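Local coordinates for integron gene cassette protein HFX_CASS3 (Uncultured bacterium, PDB 3FYN) that is of unknown function but belongs to the GNAT acetyltransferase family, and so may transfer an acyl group from a coenzyme A thioester, at residues 37-42 against 107-112; 45-50 against 111-116; 74-77 against 82-85; 93-98 against 160-165. All blocks are in the same frame, centred on the assembly; numbering follows the deposited sequence.

Contact 1 (37-42 against 107-112)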
loop_
_atom_site.group_PDB
_atom_site.type_symbol
_atom_site.label_atom_id
_atom_site.label_comp_id
_atom_site.label_asym_id
_atom_site.label_seq_id
_atom_site.Cartn_x
_atom_site.Cartn_y
_atom_site.Cartn_z
ATOM N N LEU A 37 -19.761 10.579 -5.356
ATOM C CA LEU A 37 -18.329 10.287 -5.309
ATOM C C LEU A 37 -17.688 10.423 -6.687
ATOM O O LEU A 37 -16.591 10.967 -6.829
ATOM C CB LEU A 37 -18.077 8.887 -4.745
ATOM C CG LEU A 37 -18.269 8.801 -3.227
ATOM C CD1 LEU A 37 -18.424 7.344 -2.778
ATOM C CD2 LEU A 37 -17.114 9.500 -2.495
ATOM N N VAL A 38 -18.381 9.923 -7.702
ATOM C CA VAL A 38 -17.889 10.023 -9.069
ATOM C C VAL A 38 -17.788 11.481 -9.528
ATOM O O VAL A 38 -16.802 11.865 -10.155
ATOM C CB VAL A 38 -18.740 9.189 -10.042
ATOM C CG1 VAL A 38 -18.327 9.462 -11.484
ATOM C CG2 VAL A 38 -18.580 7.706 -9.722
ATOM N N ARG A 39 -18.798 12.291 -9.210
ATOM C CA ARG A 39 -18.731 13.707 -9.555
ATOM C C ARG A 39 -17.554 14.389 -8.870
ATOM O O ARG A 39 -16.822 15.161 -9.493
ATOM C CB ARG A 39 -20.024 14.445 -9.204
ATOM C CG ARG A 39 -19.916 15.938 -9.482
ATOM C CD ARG A 39 -21.237 16.665 -9.311
ATOM N NE ARG A 39 -21.652 16.741 -7.915
ATOM C CZ ARG A 39 -22.470 15.870 -7.336
ATOM N NH1 ARG A 39 -22.953 14.853 -8.038
ATOM N NH2 ARG A 39 -22.800 16.011 -6.059
ATOM N N LEU A 40 -17.377 14.109 -7.585
ATOM C CA LEU A 40 -16.294 14.728 -6.835
ATOM C C LEU A 40 -14.933 14.306 -7.393
ATOM O O LEU A 40 -14.043 15.139 -7.574
ATOM C CB LEU A 40 -16.401 14.413 -5.339
ATOM C CG LEU A 40 -17.551 15.126 -4.619
ATOM C CD1 LEU A 40 -17.734 14.533 -3.235
ATOM C CD2 LEU A 40 -17.300 16.631 -4.538
HETATM N N MSE A 41 -14.768 13.015 -7.671
HETATM C CA MSE A 41 -13.514 12.542 -8.249
HETATM C C MSE A 41 -13.289 13.174 -9.624
HETATM O O MSE A 41 -12.161 13.485 -9.998
HETATM C CB MSE A 41 -13.496 11.020 -8.355
HETATM C CG MSE A 41 -12.124 10.465 -8.720
HETATM SE SE MSE A 41 -12.130 8.532 -8.782
HETATM C CE MSE A 41 -10.270 8.203 -9.265
ATOM N N SER A 42 -14.367 13.372 -10.373
ATOM C CA SER A 42 -14.265 14.004 -11.686
ATOM C C SER A 42 -13.809 15.453 -11.555
ATOM O O SER A 42 -13.015 15.941 -12.363
ATOM C CB SER A 42 -15.598 13.937 -12.431
ATOM O OG SER A 42 -15.972 12.596 -12.689
ATOM N N PHE A 107 -9.921 14.873 -1.493
ATOM C CA PHE A 107 -10.354 16.041 -2.248
ATOM C C PHE A 107 -11.356 16.856 -1.453
ATOM O O PHE A 107 -12.330 16.320 -0.923
ATOM C CB PHE A 107 -10.986 15.608 -3.573
ATOM C CG PHE A 107 -11.560 16.746 -4.388
ATOM C CD1 PHE A 107 -10.730 17.704 -4.952
ATOM C CD2 PHE A 107 -12.931 16.842 -4.608
ATOM C CE1 PHE A 107 -11.252 18.742 -5.720
ATOM C CE2 PHE A 107 -13.457 17.881 -5.370
ATOM C CZ PHE A 107 -12.616 18.826 -5.925
ATOM N N VAL A 108 -11.102 18.157 -1.377
ATOM C CA VAL A 108 -12.079 19.110 -0.874
ATOM C C VAL A 108 -12.297 20.146 -1.974
ATOM O O VAL A 108 -11.329 20.663 -2.523
ATOM C CB VAL A 108 -11.573 19.814 0.398
ATOM C CG1 VAL A 108 -12.545 20.910 0.831
ATOM C CG2 VAL A 108 -11.367 18.800 1.516
ATOM N N ARG A 109 -13.553 20.431 -2.311
ATOM C CA ARG A 109 -13.857 21.421 -3.338
ATOM C C ARG A 109 -13.162 22.738 -3.015
ATOM O O ARG A 109 -13.077 23.123 -1.854
ATOM C CB ARG A 109 -15.368 21.652 -3.429
ATOM C CG ARG A 109 -16.102 20.619 -4.257
ATOM C CD ARG A 109 -17.600 20.869 -4.267
ATOM N NE ARG A 109 -18.265 20.059 -5.281
ATOM C CZ ARG A 109 -19.535 19.671 -5.226
ATOM N NH1 ARG A 109 -20.294 20.012 -4.190
ATOM N NH2 ARG A 109 -20.045 18.930 -6.207
ATOM N N PRO A 110 -12.666 23.437 -4.045
ATOM C CA PRO A 110 -11.934 24.691 -3.827
ATOM C C PRO A 110 -12.655 25.654 -2.875
ATOM O O PRO A 110 -12.017 26.189 -1.964
ATOM C CB PRO A 110 -11.834 25.280 -5.237
ATOM C CG PRO A 110 -11.802 24.060 -6.134
ATOM C CD PRO A 110 -12.709 23.050 -5.469
ATOM N N ASN A 111 -13.958 25.848 -3.066
ATOM C CA ASN A 111 -14.734 26.782 -2.246
ATOM C C ASN A 111 -14.876 26.364 -0.788
ATOM O O ASN A 111 -15.261 27.176 0.062
ATOM C CB ASN A 111 -16.129 27.008 -2.851
ATOM C CG ASN A 111 -16.928 25.715 -2.996
ATOM O OD1 ASN A 111 -16.488 24.646 -2.571
ATOM N ND2 ASN A 111 -18.101 25.809 -3.609
ATOM N N ALA A 112 -14.580 25.098 -0.503
ATOM C CA ALA A 112 -14.728 24.568 0.847
ATOM C C ALA A 112 -13.387 24.418 1.558
ATOM O O ALA A 112 -13.332 23.947 2.693
ATOM C CB ALA A 112 -15.481 23.239 0.823
#
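L40 of the helix and R109, just past the end of the strand, pack at about a right angle, the leucine branch CD2 lying over one face of the guanidinium, 3.6 Å from R109 NE. The same methyl reaches toward the ring of F107, with L40 CD2 4.1 Å from F107 CE2, while the L40 carbonyl oxygen approaches that ring obliquely, 3.6 Å from CE2. CG of F107 stands anti to its backbone N (chi1 176°), which turns the ring toward the helix; L40, F107 and the covered face of the R109 guanidinium thus form the close part of the contact. Toward solvent the contact is looser and polar. There R39, in one of its two modelled conformers, brings NE to 3.2 Å from R109 NH2. Both atoms are donors, so no bond joins them, and with the arginine modelled in two ways this approach is doubtful. A salt bridge from R109 NE to E43, one turn beyond R39 on the same helix, probably offsets the like charges and helps to orient the R109 group. The contact lays helix 34-47 against the end of strand 98-108. Y85 of strand 81-93 and L75 of strand 71-78 also touch L40, and F44 meets the F107 ring, so the helix covers one face of the central sheet.

Contact 2 (45-50 against 111-116). With ACT (acetate ion), chain C.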
loop_
_atom_site.group_PDB
_atom_site.type_symbol
_atom_site.label_atom_id
_atom_site.label_comp_id
_atom_site.label_asym_id
_atom_site.label_seq_id
_atom_site.Cartn_x
_atom_site.Cartn_y
_atom_site.Cartn_z
ATOM N N TYR A 45 -10.120 15.410 -10.625
ATOM C CA TYR A 45 -9.331 15.159 -11.824
ATOM C C TYR A 45 -9.306 16.335 -12.800
ATOM O O TYR A 45 -8.262 16.641 -13.388
ATOM C CB TYR A 45 -9.791 13.869 -12.507
ATOM C CG TYR A 45 -9.067 12.670 -11.953
ATOM C CD1 TYR A 45 -9.150 12.351 -10.603
ATOM C CD2 TYR A 45 -8.252 11.890 -12.761
ATOM C CE1 TYR A 45 -8.469 11.269 -10.081
ATOM C CE2 TYR A 45 -7.566 10.805 -12.246
ATOM C CZ TYR A 45 -7.680 10.500 -10.905
ATOM O OH TYR A 45 -7.002 9.428 -10.379
ATOM N N GLN A 46 -10.444 16.997 -12.972
ATOM C CA GLN A 46 -10.509 18.135 -13.883
ATOM C C GLN A 46 -9.603 19.265 -13.403
ATOM O O GLN A 46 -8.997 19.968 -14.211
ATOM C CB GLN A 46 -11.947 18.631 -14.040
ATOM C CG GLN A 46 -12.107 19.730 -15.079
ATOM C CD GLN A 46 -13.553 19.944 -15.482
ATOM O OE1 GLN A 46 -14.469 19.413 -14.854
ATOM N NE2 GLN A 46 -13.765 20.721 -16.538
ATOM N N GLU A 47 -9.505 19.427 -12.087
ATOM C CA GLU A 47 -8.650 20.460 -11.509
ATOM C C GLU A 47 -7.187 20.213 -11.860
ATOM O O GLU A 47 -6.391 21.151 -11.947
ATOM C CB GLU A 47 -8.831 20.536 -9.986
ATOM C CG GLU A 47 -8.099 21.709 -9.341
ATOM C CD GLU A 47 -8.438 21.893 -7.871
ATOM O OE1 GLU A 47 -9.151 21.040 -7.306
ATOM O OE2 GLU A 47 -7.988 22.898 -7.278
ATOM N N ALA A 48 -6.838 18.946 -12.065
ATOM C CA ALA A 48 -5.479 18.576 -12.438
ATOM C C ALA A 48 -5.313 18.539 -13.956
ATOM O O ALA A 48 -4.216 18.305 -14.464
ATOM C CB ALA A 48 -5.108 17.234 -11.827
ATOM N N GLY A 49 -6.407 18.771 -14.675
ATOM C CA GLY A 49 -6.380 18.806 -16.127
ATOM C C GLY A 49 -6.622 17.454 -16.774
ATOM O O GLY A 49 -6.303 17.253 -17.947
ATOM N N PHE A 50 -7.192 16.524 -16.012
ATOM C CA PHE A 50 -7.453 15.184 -16.524
ATOM C C PHE A 50 -8.940 14.934 -16.732
ATOM O O PHE A 50 -9.783 15.480 -16.018
ATOM C CB PHE A 50 -6.897 14.117 -15.578
ATOM C CG PHE A 50 -5.451 14.309 -15.224
ATOM C CD1 PHE A 50 -4.521 14.638 -16.194
ATOM C CD2 PHE A 50 -5.019 14.138 -13.919
ATOM C CE1 PHE A 50 -3.189 14.812 -15.866
ATOM C CE2 PHE A 50 -3.689 14.306 -13.585
ATOM C CZ PHE A 50 -2.773 14.645 -14.560
ATOM N N ASN A 111 -13.958 25.848 -3.066
ATOM C CA ASN A 111 -14.734 26.782 -2.246
ATOM C C ASN A 111 -14.876 26.364 -0.788
ATOM O O ASN A 111 -15.261 27.176 0.062
ATOM C CB ASN A 111 -16.129 27.008 -2.851
ATOM C CG ASN A 111 -16.928 25.715 -2.996
ATOM O OD1 ASN A 111 -16.488 24.646 -2.571
ATOM N ND2 ASN A 111 -18.101 25.809 -3.609
ATOM N N ALA A 112 -14.580 25.098 -0.503
ATOM C CA ALA A 112 -14.728 24.568 0.847
ATOM C C ALA A 112 -13.387 24.418 1.558
ATOM O O ALA A 112 -13.332 23.947 2.693
ATOM C CB ALA A 112 -15.481 23.239 0.823
ATOM N N ARG A 113 -12.308 24.826 0.892
ATOM C CA ARG A 113 -10.972 24.744 1.481
ATOM C C ARG A 113 -10.716 25.880 2.463
ATOM O O ARG A 113 -11.362 26.925 2.402
ATOM C CB ARG A 113 -9.896 24.733 0.391
ATOM C CG ARG A 113 -9.898 23.461 -0.437
ATOM C CD ARG A 113 -8.996 23.558 -1.645
ATOM N NE ARG A 113 -9.281 22.459 -2.555
ATOM C CZ ARG A 113 -8.888 22.401 -3.823
ATOM N NH1 ARG A 113 -8.169 23.381 -4.349
ATOM N NH2 ARG A 113 -9.217 21.353 -4.563
ATOM N N GLY A 114 -9.768 25.664 3.367
ATOM C CA GLY A 114 -9.388 26.680 4.331
ATOM C C GLY A 114 -10.379 26.858 5.466
ATOM O O GLY A 114 -10.375 27.885 6.142
ATOM N N LYS A 115 -11.224 25.855 5.685
ATOM C CA LYS A 115 -12.239 25.917 6.731
ATOM C C LYS A 115 -12.016 24.862 7.814
ATOM O O LYS A 115 -12.803 24.756 8.749
ATOM C CB LYS A 115 -13.637 25.736 6.131
ATOM C CG LYS A 115 -13.989 26.733 5.042
ATOM C CD LYS A 115 -15.385 26.469 4.498
ATOM C CE LYS A 115 -15.768 27.483 3.436
ATOM N NZ LYS A 115 -17.094 27.171 2.832
ATOM N N GLY A 116 -10.946 24.084 7.684
ATOM C CA GLY A 116 -10.664 23.015 8.629
ATOM C C GLY A 116 -11.296 21.670 8.299
ATOM O O GLY A 116 -11.186 20.726 9.077
HETATM C C ACT C . -8.682 21.982 3.270
HETATM O O ACT C . -9.664 21.648 3.962
HETATM O OXT ACT C . -8.379 23.194 3.300
HETATM C CH3 ACT C . -7.918 20.989 2.448
#
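E47, in the last turn of its helix, and R113, in the loop after the strand, reach toward each other from opposite directions and join in an end-on salt bridge. From CB, the R113 chain first passes the bound acetate, probably a crystallisation component: CB lies 3.6 Å from acetate OXT, and CG 4.0 Å from the same oxygen. CG is anti to the carbonyl carbon (chi1 -69°), and from there to NE the chain runs extended, carrying the guanidinium across to the helix. NE donates to the backbone oxygen of V108, at the end of strand 98-108, a bond that should help fix the rotation of the group. At the tip, R113 NH2 donates to E47 OE1 over 2.8 Å and R113 NH1 to E47 OE2 over 3.0 Å, each to the syn lone pair. Carboxylate and guanidinium planes lie only 4° apart, so the bidentate pair is nearly flat. The acetate is held separately, by the backbone: G114 N donates to OXT over 2.8 Å, almost straight at 176°, and G118 N also binds the ion. Exposed at the surface, the bridge passes beside F107 of strand 98-108, touched by both side chains, and ties the C-terminal end of helix 34-47 to the loop that leads into helix 117-131.

Contact 3 (74-77 against 82-85)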
loop_
_atom_site.group_PDB
_atom_site.type_symbol
_atom_site.label_atom_id
_atom_site.label_comp_id
_atom_site.label_asym_id
_atom_site.label_seq_id
_atom_site.Cartn_x
_atom_site.Cartn_y
_atom_site.Cartn_z
ATOM N N TRP A 74 -15.050 8.089 3.196
ATOM C CA TRP A 74 -15.875 9.052 3.923
ATOM C C TRP A 74 -16.201 10.229 3.016
ATOM O O TRP A 74 -15.390 10.605 2.164
ATOM C CB TRP A 74 -15.136 9.588 5.146
ATOM C CG TRP A 74 -14.968 8.636 6.276
ATOM C CD1 TRP A 74 -15.754 8.545 7.395
ATOM C CD2 TRP A 74 -13.922 7.676 6.443
ATOM N NE1 TRP A 74 -15.267 7.579 8.239
ATOM C CE2 TRP A 74 -14.148 7.023 7.675
ATOM C CE3 TRP A 74 -12.818 7.293 5.667
ATOM C CZ2 TRP A 74 -13.311 6.017 8.153
ATOM C CZ3 TRP A 74 -11.986 6.293 6.148
ATOM C CH2 TRP A 74 -12.239 5.667 7.380
ATOM N N LEU A 75 -17.382 10.811 3.211
ATOM C CA LEU A 75 -17.769 12.032 2.525
ATOM C C LEU A 75 -17.685 13.181 3.508
ATOM O O LEU A 75 -17.882 12.998 4.712
ATOM C CB LEU A 75 -19.193 11.925 1.977
ATOM C CG LEU A 75 -19.285 11.181 0.640
ATOM C CD1 LEU A 75 -20.666 10.586 0.420
ATOM C CD2 LEU A 75 -18.904 12.100 -0.507
ATOM N N ILE A 76 -17.379 14.362 2.986
ATOM C CA ILE A 76 -17.238 15.555 3.798
ATOM C C ILE A 76 -18.428 16.439 3.493
ATOM O O ILE A 76 -18.625 16.850 2.351
ATOM C CB ILE A 76 -15.921 16.276 3.474
ATOM C CG1 ILE A 76 -14.738 15.337 3.743
ATOM C CG2 ILE A 76 -15.792 17.558 4.291
ATOM C CD1 ILE A 76 -13.404 15.873 3.274
ATOM N N ALA A 77 -19.231 16.701 4.517
ATOM C CA ALA A 77 -20.511 17.376 4.339
ATOM C C ALA A 77 -20.482 18.835 4.768
ATOM O O ALA A 77 -19.816 19.203 5.731
ATOM C CB ALA A 77 -21.602 16.636 5.098
ATOM N N SER A 82 -22.337 17.223 -0.150
ATOM C CA SER A 82 -21.005 16.693 0.062
ATOM C C SER A 82 -20.072 17.598 -0.722
ATOM O O SER A 82 -20.287 17.835 -1.914
ATOM C CB SER A 82 -20.907 15.255 -0.441
ATOM O OG SER A 82 -21.715 14.401 0.343
ATOM N N VAL A 83 -19.050 18.114 -0.051
ATOM C CA VAL A 83 -18.110 19.031 -0.687
ATOM C C VAL A 83 -16.707 18.441 -0.773
ATOM O O VAL A 83 -15.762 19.121 -1.164
ATOM C CB VAL A 83 -18.047 20.384 0.048
ATOM C CG1 VAL A 83 -19.407 21.069 0.012
ATOM C CG2 VAL A 83 -17.564 20.203 1.485
ATOM N N GLY A 84 -16.572 17.176 -0.400
ATOM C CA GLY A 84 -15.288 16.511 -0.475
ATOM C C GLY A 84 -15.388 15.053 -0.095
ATOM O O GLY A 84 -16.454 14.571 0.291
ATOM N N TYR A 85 -14.274 14.338 -0.218
ATOM C CA TYR A 85 -14.232 12.950 0.205
ATOM C C TYR A 85 -12.808 12.530 0.495
ATOM O O TYR A 85 -11.848 13.204 0.110
ATOM C CB TYR A 85 -14.861 12.026 -0.857
ATOM C CG TYR A 85 -14.025 11.841 -2.104
ATOM C CD1 TYR A 85 -13.987 12.819 -3.090
ATOM C CD2 TYR A 85 -13.260 10.691 -2.288
ATOM C CE1 TYR A 85 -13.220 12.655 -4.232
ATOM C CE2 TYR A 85 -12.495 10.516 -3.426
ATOM C CZ TYR A 85 -12.477 11.501 -4.391
ATOM O OH TYR A 85 -11.714 11.336 -5.520
#
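I76 faces both V83 and G84 across two antiparallel strands, a classic beta bulge that interrupts the regular ladder of this hairpin. The strand segments run at 142° to each other. V83 N donates to I76 O over 2.7 Å, nearly in line with the carbonyl, and G84 N adds a weak bond to the same oxygen; in return I76 N donates to G84 O over 2.9 Å, meeting it well above the carbonyl plane. Non-hydrogen-bonded pairs flank the bulge, L75 with Y85 and A77 with S82. On the face they share, L75 CD2 packs 3.7 Å from S82 OG and 4.1 Å from Y85 CB. The Y85 ring, with chi1 72° placing CG between the backbone N and carbonyl carbon, leads away toward helix 34-47. I76 points to the other face, toward L117 and A121 of helix 117-131, and its CD1 lies 3.9 Å from Y85 N, packed over the backbone of G84. Chemically, the contact combines backbone hydrogen bonds with apolar packing: I76 O takes one strong amide bond, from V83, and one weak one, from G84, with the CA-H of S82 also close, so on this carbonyl the bulge is held mainly by V83 N.

Contact 4 (93-98 against 160-165)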
loop_
_atom_site.group_PDB
_atom_site.type_symbol
_atom_site.label_atom_id
_atom_site.label_comp_id
_atom_site.label_asym_id
_atom_site.label_seq_id
_atom_site.Cartn_x
_atom_site.Cartn_y
_atom_site.Cartn_z
ATOM N N SER A 93 1.768 -5.019 5.986
ATOM C CA SER A 93 3.109 -4.462 6.119
ATOM C C SER A 93 3.975 -5.355 7.001
ATOM O O SER A 93 3.683 -5.537 8.185
ATOM C CB SER A 93 3.027 -3.064 6.745
ATOM O OG SER A 93 4.290 -2.629 7.231
HETATM N N MSE A 94 5.044 -5.912 6.444
HETATM C CA MSE A 94 5.953 -6.707 7.260
HETATM C C MSE A 94 6.685 -5.825 8.262
HETATM O O MSE A 94 7.036 -6.272 9.358
HETATM C CB MSE A 94 6.955 -7.463 6.386
HETATM C CG MSE A 94 6.311 -8.495 5.475
HETATM SE SE MSE A 94 5.463 -9.988 6.379
HETATM C CE MSE A 94 6.870 -10.439 7.635
ATOM N N GLU A 95 6.916 -4.568 7.897
ATOM C CA GLU A 95 7.618 -3.658 8.794
ATOM C C GLU A 95 6.874 -3.519 10.119
ATOM O O GLU A 95 7.490 -3.411 11.179
ATOM C CB GLU A 95 7.807 -2.282 8.149
ATOM C CG GLU A 95 8.481 -1.270 9.069
ATOM C CD GLU A 95 8.642 0.097 8.433
ATOM O OE1 GLU A 95 8.130 0.308 7.313
ATOM O OE2 GLU A 95 9.277 0.968 9.065
ATOM N N TYR A 96 5.545 -3.533 10.051
ATOM C CA TYR A 96 4.721 -3.362 11.245
ATOM C C TYR A 96 4.062 -4.652 11.719
ATOM O O TYR A 96 3.448 -4.684 12.785
ATOM C CB TYR A 96 3.670 -2.267 11.023
ATOM C CG TYR A 96 4.290 -0.891 11.037
ATOM C CD1 TYR A 96 4.454 -0.196 12.230
ATOM C CD2 TYR A 96 4.753 -0.307 9.862
ATOM C CE1 TYR A 96 5.044 1.049 12.251
ATOM C CE2 TYR A 96 5.348 0.939 9.872
ATOM C CZ TYR A 96 5.483 1.617 11.069
ATOM O OH TYR A 96 6.075 2.858 11.096
ATOM N N GLY A 97 4.203 -5.715 10.935
ATOM C CA GLY A 97 3.574 -6.980 11.262
ATOM C C GLY A 97 2.067 -6.860 11.355
ATOM O O GLY A 97 1.426 -7.477 12.201
ATOM N N GLY A 98 1.488 -6.051 10.480
ATOM C CA GLY A 98 0.050 -5.883 10.459
ATOM C C GLY A 98 -0.358 -4.966 9.327
ATOM O O GLY A 98 0.445 -4.653 8.444
ATOM N N SER A 160 8.994 10.666 5.367
ATOM C CA SER A 160 9.520 9.374 5.789
ATOM C C SER A 160 10.998 9.223 5.446
ATOM O O SER A 160 11.713 8.448 6.078
ATOM C CB SER A 160 8.720 8.239 5.148
ATOM O OG SER A 160 8.860 8.256 3.739
ATOM N N GLY A 161 11.448 9.962 4.438
ATOM C CA GLY A 161 12.831 9.900 4.004
ATOM C C GLY A 161 13.130 8.714 3.104
ATOM O O GLY A 161 14.289 8.416 2.826
ATOM N N ARG A 162 12.085 8.037 2.640
ATOM C CA ARG A 162 12.265 6.858 1.798
ATOM C C ARG A 162 11.915 7.125 0.337
ATOM O O ARG A 162 10.832 7.619 0.031
ATOM C CB ARG A 162 11.435 5.692 2.332
ATOM C CG ARG A 162 11.872 5.212 3.704
ATOM C CD ARG A 162 10.936 4.147 4.237
ATOM N NE ARG A 162 11.289 3.750 5.596
ATOM C CZ ARG A 162 10.534 2.976 6.368
ATOM N NH1 ARG A 162 9.375 2.515 5.919
ATOM N NH2 ARG A 162 10.937 2.665 7.592
HETATM N N MSE A 163 12.839 6.788 -0.560
HETATM C CA MSE A 163 12.626 6.977 -1.991
HETATM C C MSE A 163 11.634 5.949 -2.522
HETATM O O MSE A 163 11.824 4.742 -2.362
HETATM C CB MSE A 163 13.949 6.882 -2.758
HETATM C CG MSE A 163 13.825 7.159 -4.250
HETATM SE SE MSE A 163 15.474 6.805 -5.246
HETATM C CE MSE A 163 16.585 8.225 -4.496
ATOM N N LEU A 164 10.573 6.432 -3.155
ATOM C CA LEU A 164 9.545 5.550 -3.685
ATOM C C LEU A 164 9.762 5.276 -5.167
ATOM O O LEU A 164 9.828 6.200 -5.984
ATOM C CB LEU A 164 8.158 6.148 -3.455
ATOM C CG LEU A 164 6.986 5.307 -3.960
ATOM C CD1 LEU A 164 6.820 4.068 -3.104
ATOM C CD2 LEU A 164 5.712 6.130 -3.960
ATOM N N LEU A 165 9.878 4.001 -5.511
ATOM C CA LEU A 165 10.045 3.611 -6.896
ATOM C C LEU A 165 8.797 2.883 -7.344
ATOM O O LEU A 165 8.057 2.332 -6.530
ATOM C CB LEU A 165 11.263 2.704 -7.061
ATOM C CG LEU A 165 12.555 3.197 -6.406
ATOM C CD1 LEU A 165 13.657 2.175 -6.605
ATOM C CD2 LEU A 165 12.959 4.550 -6.977
#
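E95 and R162 meet head-on, each side chain extended and coming from the opposite direction, and their charged ends close a bidentate salt bridge although the CA atoms of E95 and R162 are 13.5 Å apart. The guanidinium presents its NH1-NH2 edge: R162 NH1 donates to E95 OE1 over 2.9 Å, and R162 NH2 to E95 OE2 over 2.8 Å, the second bond nearly straight at 174°. Both oxygens lie close to the guanidinium plane. The carboxylate, however, is turned by 37° against it, so the nitrogens reach the oxygens on the syn side yet out of the carboxylate plane, and the pair is twisted rather than flat. Extended from its first torsion onward (chi1 177°), the E95 chain runs straight out from its turn toward the arginine. That turn is shaped by a G1 beta bulge, in which G97 and G98 both face S93, and by an ST motif in which S93 OG accepts from Y96 N over 3.2 Å. NH1 of R162 has a second carboxylate partner, E140 of the second subunit, so the guanidinium links acidic groups of both chains. The bridge joins the hairpin loop between strands 81-93 and 98-108 to the approach to strand 164-168, where L164 and L165 pair antiparallel with a strand of the second subunit and carry the sheet across the interface.

From the N terminus, the chain enters helix 34-47, which opens contact 1 and, at its C-terminal end, contact 2. Hairpin 71-78/81-93 then closes contact 3, a short loop nested inside the longer loops that contacts 1 and 2 close when the chain reaches the end of strand 98-108 and the loop beyond it. Before that, the turn at 93-98 opens contact 4, which crosses contacts 1 and 2 and closes only at 160-165; contact 3 precedes it in series. Contacts 1 to 3 touch one another and bind helix, sheet and loop together, whereas contact 4 stands about 29 Å from each, centre to centre, at the subunit interface.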